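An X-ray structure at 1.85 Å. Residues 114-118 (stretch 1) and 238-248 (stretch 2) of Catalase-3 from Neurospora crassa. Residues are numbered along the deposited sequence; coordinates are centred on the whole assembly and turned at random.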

ATOM      1  N   ASP C 114      10.032   5.170 -27.570  1.00  3.69           N
ATOM      2  CA  ASP C 114      10.952   4.058 -27.781  1.00  4.19           C
ATOM      3  C   ASP C 114      12.292   4.530 -28.353  1.00  6.17           C
ATOM      4  O   ASP C 114      13.338   3.969 -28.029  1.00  4.90           O
ATOM      5  CB  ASP C 114      10.340   3.022 -28.727  1.00  6.75           C
ATOM      6  CG  ASP C 114       9.285   2.143 -28.058  1.00  7.58           C
ATOM      7  OD1 ASP C 114       9.215   2.107 -26.803  1.00  7.64           O
ATOM      8  OD2 ASP C 114       8.530   1.469 -28.805  1.00  5.82           O
ATOM      9  N   THR C 115      12.256   5.551 -29.206  1.00  9.32           N
ATOM     10  CA  THR C 115      13.468   6.006 -29.892  1.00  4.84           C
ATOM     11  C   THR C 115      14.147   7.226 -29.268  1.00  9.12           C
ATOM     12  O   THR C 115      14.886   7.949 -29.948  1.00  8.56           O
ATOM     13  CB  THR C 115      13.232   6.230 -31.429  1.00  6.50           C
ATOM     14  OG1 THR C 115      12.254   7.267 -31.634  1.00  5.32           O
ATOM     15  CG2 THR C 115      12.746   4.950 -32.081  1.00  5.92           C
ATOM     16  N   ALA C 116      13.913   7.460 -27.979  1.00  7.20           N
ATOM     17  CA  ALA C 116      14.796   8.346 -27.219  1.00 10.08           C
ATOM     18  C   ALA C 116      16.203   7.761 -27.289  1.00  7.91           C
ATOM     19  O   ALA C 116      16.344   6.555 -27.424  1.00  6.26           O
ATOM     20  CB  ALA C 116      14.354   8.413 -25.766  1.00  5.97           C
ATOM     21  N   ARG C 117      17.239   8.592 -27.179  1.00  6.19           N
ATOM     22  CA  ARG C 117      18.605   8.060 -27.008  1.00  9.58           C
ATOM     23  C   ARG C 117      18.819   7.620 -25.553  1.00  5.05           C
ATOM     24  O   ARG C 117      18.605   8.399 -24.628  1.00  7.81           O
ATOM     25  CB  ARG C 117      19.673   9.097 -27.391  1.00 11.17           C
ATOM     26  CG  ARG C 117      21.096   8.615 -27.082  1.00  9.28           C
ATOM     27  CD  ARG C 117      22.165   9.644 -27.423  1.00  7.89           C
ATOM     28  NE  ARG C 117      22.160  10.060 -28.832  1.00  6.50           N
ATOM     29  CZ  ARG C 117      22.624   9.325 -29.840  1.00 13.25           C
ATOM     30  NH1 ARG C 117      23.105   8.109 -29.616  1.00  5.31           N
ATOM     31  NH2 ARG C 117      22.590   9.800 -31.083  1.00  7.03           N
ATOM     32  N   ASP C 118      19.259   6.380 -25.345  1.00  6.10           N
ATOM     33  CA  ASP C 118      19.379   5.858 -23.986  1.00  5.33           C
ATOM     34  C   ASP C 118      20.020   4.486 -23.995  1.00  8.73           C
ATOM     35  O   ASP C 118      20.049   3.807 -25.022  1.00  7.30           O
ATOM     36  CB  ASP C 118      17.987   5.762 -23.346  1.00  6.38           C
ATOM     37  CG  ASP C 118      18.021   5.869 -21.832  1.00 13.11           C
ATOM     38  OD1 ASP C 118      19.124   5.962 -21.255  1.00  7.14           O
ATOM     39  OD2 ASP C 118      16.926   5.852 -21.216  1.00  7.79           O
ATOM     40  N   ALA C 238      21.170   0.390 -36.296  1.00  9.78           N
ATOM     41  CA  ALA C 238      20.800   1.608 -35.578  1.00  3.43           C
ATOM     42  C   ALA C 238      20.270   2.692 -36.504  1.00  8.65           C
ATOM     43  O   ALA C 238      20.518   2.689 -37.709  1.00  5.05           O
ATOM     44  CB  ALA C 238      21.977   2.129 -34.780  1.00  9.73           C
ATOM     45  N   LEU C 239      19.527   3.619 -35.917  1.00  7.19           N
ATOM     46  CA  LEU C 239      18.977   4.751 -36.630  1.00  5.15           C
ATOM     47  C   LEU C 239      20.022   5.865 -36.642  1.00  7.56           C
ATOM     48  O   LEU C 239      21.123   5.677 -36.125  1.00  8.78           O
ATOM     49  CB  LEU C 239      17.724   5.220 -35.893  1.00  7.50           C
ATOM     50  CG  LEU C 239      16.691   4.121 -35.611  1.00  7.23           C
ATOM     51  CD1 LEU C 239      15.529   4.650 -34.755  1.00 10.52           C
ATOM     52  CD2 LEU C 239      16.172   3.515 -36.914  1.00 10.80           C
ATOM     53  N   VAL C 240      19.689   7.017 -37.227  1.00  4.78           N
ATOM     54  CA  VAL C 240      20.474   8.231 -37.006  1.00  6.40           C
ATOM     55  C   VAL C 240      19.663   9.169 -36.106  1.00  8.56           C
ATOM     56  O   VAL C 240      18.443   9.042 -36.028  1.00  6.97           O
ATOM     57  CB  VAL C 240      20.894   8.918 -38.340  1.00  7.52           C
ATOM     58  CG1 VAL C 240      21.784   7.971 -39.147  1.00  6.19           C
ATOM     59  CG2 VAL C 240      19.676   9.333 -39.159  1.00 10.22           C
ATOM     60  N   TRP C 241      20.335  10.077 -35.405  1.00  7.83           N
ATOM     61  CA  TRP C 241      19.657  10.893 -34.393  1.00  8.25           C
ATOM     62  C   TRP C 241      18.489  11.718 -34.952  1.00 13.21           C
ATOM     63  O   TRP C 241      17.382  11.708 -34.394  1.00  8.38           O
ATOM     64  CB  TRP C 241      20.649  11.786 -33.641  1.00  8.40           C
ATOM     65  CG  TRP C 241      19.983  12.651 -32.612  1.00  6.78           C
ATOM     66  CD1 TRP C 241      20.009  14.016 -32.548  1.00  6.41           C
ATOM     67  CD2 TRP C 241      19.156  12.214 -31.524  1.00  6.80           C
ATOM     68  NE1 TRP C 241      19.259  14.454 -31.477  1.00  7.88           N
ATOM     69  CE2 TRP C 241      18.725  13.368 -30.835  1.00  6.56           C
ATOM     70  CE3 TRP C 241      18.739  10.960 -31.065  1.00  9.47           C
ATOM     71  CZ2 TRP C 241      17.913  13.305 -29.701  1.00 10.96           C
ATOM     72  CZ3 TRP C 241      17.916  10.897 -29.945  1.00  7.12           C
ATOM     73  CH2 TRP C 241      17.514  12.064 -29.276  1.00  6.13           C
ATOM     74  N   GLU C 242      18.733  12.414 -36.059  1.00 11.48           N
ATOM     75  CA  GLU C 242      17.704  13.243 -36.682  1.00 10.64           C
ATOM     76  C   GLU C 242      16.462  12.435 -37.070  1.00  8.45           C
ATOM     77  O   GLU C 242      15.370  12.974 -37.122  1.00  6.64           O
ATOM     78  CB  GLU C 242      18.263  14.020 -37.893  1.00 10.84           C
ATOM     79  CG  GLU C 242      18.985  13.183 -38.935  1.00 11.65           C
ATOM     80  CD  GLU C 242      20.477  13.011 -38.657  1.00 10.80           C
ATOM     81  OE1 GLU C 242      20.894  13.081 -37.479  1.00  7.95           O
ATOM     82  OE2 GLU C 242      21.234  12.794 -39.631  1.00 10.96           O
ATOM     83  N   GLU C 243      16.649  11.146 -37.345  1.00  8.28           N
ATOM     84  CA  GLU C 243      15.561  10.220 -37.646  1.00  7.72           C
ATOM     85  C   GLU C 243      14.830   9.821 -36.370  1.00  6.56           C
ATOM     86  O   GLU C 243      13.599   9.885 -36.287  1.00  7.81           O
ATOM     87  CB  GLU C 243      16.154   8.962 -38.277  1.00  7.58           C
ATOM     88  CG  GLU C 243      15.179   7.842 -38.609  1.00  7.99           C
ATOM     89  CD  GLU C 243      15.896   6.647 -39.215  1.00  7.35           C
ATOM     90  OE1 GLU C 243      17.128   6.526 -39.002  1.00  7.73           O
ATOM     91  OE2 GLU C 243      15.244   5.845 -39.921  1.00  9.29           O
ATOM     92  N   ALA C 244      15.606   9.380 -35.383  1.00  5.49           N
ATOM     93  CA  ALA C 244      15.065   8.941 -34.094  1.00  6.49           C
ATOM     94  C   ALA C 244      14.182  10.003 -33.447  1.00  5.24           C
ATOM     95  O   ALA C 244      13.194   9.677 -32.787  1.00  6.78           O
ATOM     96  CB  ALA C 244      16.197   8.546 -33.147  1.00  9.14           C
ATOM     97  N   GLN C 245      14.525  11.271 -33.654  1.00 10.10           N
ATOM     98  CA  GLN C 245      13.756  12.372 -33.074  1.00 10.23           C
ATOM     99  C   GLN C 245      12.371  12.510 -33.692  1.00  5.86           C
ATOM    100  O   GLN C 245      11.387  12.675 -32.982  1.00  5.99           O
ATOM    101  CB  GLN C 245      14.502  13.687 -33.221  1.00 13.42           C
ATOM    102  CG  GLN C 245      15.704  13.827 -32.326  1.00  9.20           C
ATOM    103  CD  GLN C 245      16.120  15.265 -32.218  1.00  8.93           C
ATOM    104  OE1 GLN C 245      16.497  15.881 -33.208  1.00 14.25           O
ATOM    105  NE2 GLN C 245      16.013  15.826 -31.019  1.00 16.91           N
ATOM    106  N   VAL C 246      12.298  12.469 -35.016  1.00  6.31           N
ATOM    107  CA  VAL C 246      11.009  12.546 -35.692  1.00  8.16           C
ATOM    108  C   VAL C 246      10.177  11.318 -35.346  1.00  6.62           C
ATOM    109  O   VAL C 246       8.968  11.405 -35.118  1.00 10.65           O
ATOM    110  CB  VAL C 246      11.187  12.666 -37.216  1.00  6.16           C
ATOM    111  CG1 VAL C 246       9.854  12.506 -37.922  1.00  4.89           C
ATOM    112  CG2 VAL C 246      11.851  14.010 -37.562  1.00  5.67           C
ATOM    113  N   LEU C 247      10.839  10.172 -35.282  1.00  5.89           N
ATOM    114  CA  LEU C 247      10.166   8.909 -34.986  1.00  7.95           C
ATOM    115  C   LEU C 247       9.536   8.903 -33.596  1.00  5.77           C
ATOM    116  O   LEU C 247       8.469   8.318 -33.403  1.00  9.93           O
ATOM    117  CB  LEU C 247      11.147   7.742 -35.131  1.00  6.04           C
ATOM    118  CG  LEU C 247      10.653   6.297 -35.001  1.00  3.74           C
ATOM    119  CD1 LEU C 247       9.298   6.088 -35.680  1.00  7.71           C
ATOM    120  CD2 LEU C 247      11.710   5.354 -35.568  1.00  6.74           C
ATOM    121  N   ALA C 248      10.192   9.554 -32.634  1.00  6.36           N
ATOM    122  CA  ALA C 248       9.655   9.674 -31.275  1.00  3.24           C
ATOM    123  C   ALA C 248       8.262  10.305 -31.315  1.00  8.29           C
ATOM    124  O   ALA C 248       7.378   9.930 -30.540  1.00  9.94           O
ATOM    125  CB  ALA C 248      10.585  10.517 -30.403  1.00  4.13           C
TER

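Packing of an irregular segment, residues 114-118, against the first turns of a helix in Catalase-3. The two stretches belong to one chain, and the touching residues lie at least 124 positions apart in sequence. Stretch 1 forms no regular helix or strand; stretch 2 enters as a loop and becomes helical from Trp 241, with Val 240 at the N-cap position. Together they bury 319 Å², both sides summed, and most of that area belongs to Thr 115, Trp 241 and Arg 117.

Thr 115 is the centre of the contact. Its CA lies 5.4 Å from CA of Ala 244, the closest CA pair across the stretches, and its CA-to-CB bond points toward the helix. So near an approach is compatible with the small side chain of Ala 244, which also points toward stretch 1; CB of Thr 115 and CB of Ala 244 are 4.1 Å apart. With chi1 in the p well, OG1 of Thr 115 donates a hydrogen bond to the backbone O of Ala 244 (2.8 Å), the one hydrogen bond between the stretches. That carbonyl also accepts the helical bond from Ala 248 N (3.0 Å from Ala 244 O), so it serves two donors, and the threonine hydroxyl is satisfied without interrupting the helix. Thr 115 OG1 also comes within 3.2 Å of Ala 248 N, but the angle is poor and no hydrogen bond forms there. The methyl of Thr 115 has apolar company: its CG2 lies 3.7 Å from CD2 of Leu 247 and 3.9 Å from CD1 of Leu 239, so one side chain combines a polar anchor with van der Waals packing against two leucines.

Trp 241, in the first turn of the helix, starts sideways from its CA, but the end of its side chain comes nearer to stretch 1. Its CZ3 is 3.6 Å from CB of Arg 117 and 4.2 Å from the backbone O of Thr 115. The arginine CB approaches the indole obliquely, in a contact of carbon with carbon.

Arg 117 points its CA-to-CB bond toward stretch 2 and begins extended, with chi1 and chi2 both t, before chi3 turns to m. CB of Trp 241 lies at the edge of the Arg 117 guanidinium, near its plane, and Arg 117 NH1 is hydrogen-bonded elsewhere in the structure. Between Thr 115 and Arg 117, Ala 116 directs its CB away from the helix and adds little. Van der Waals contacts thus accompany a single hydrogen bond, at Thr 115.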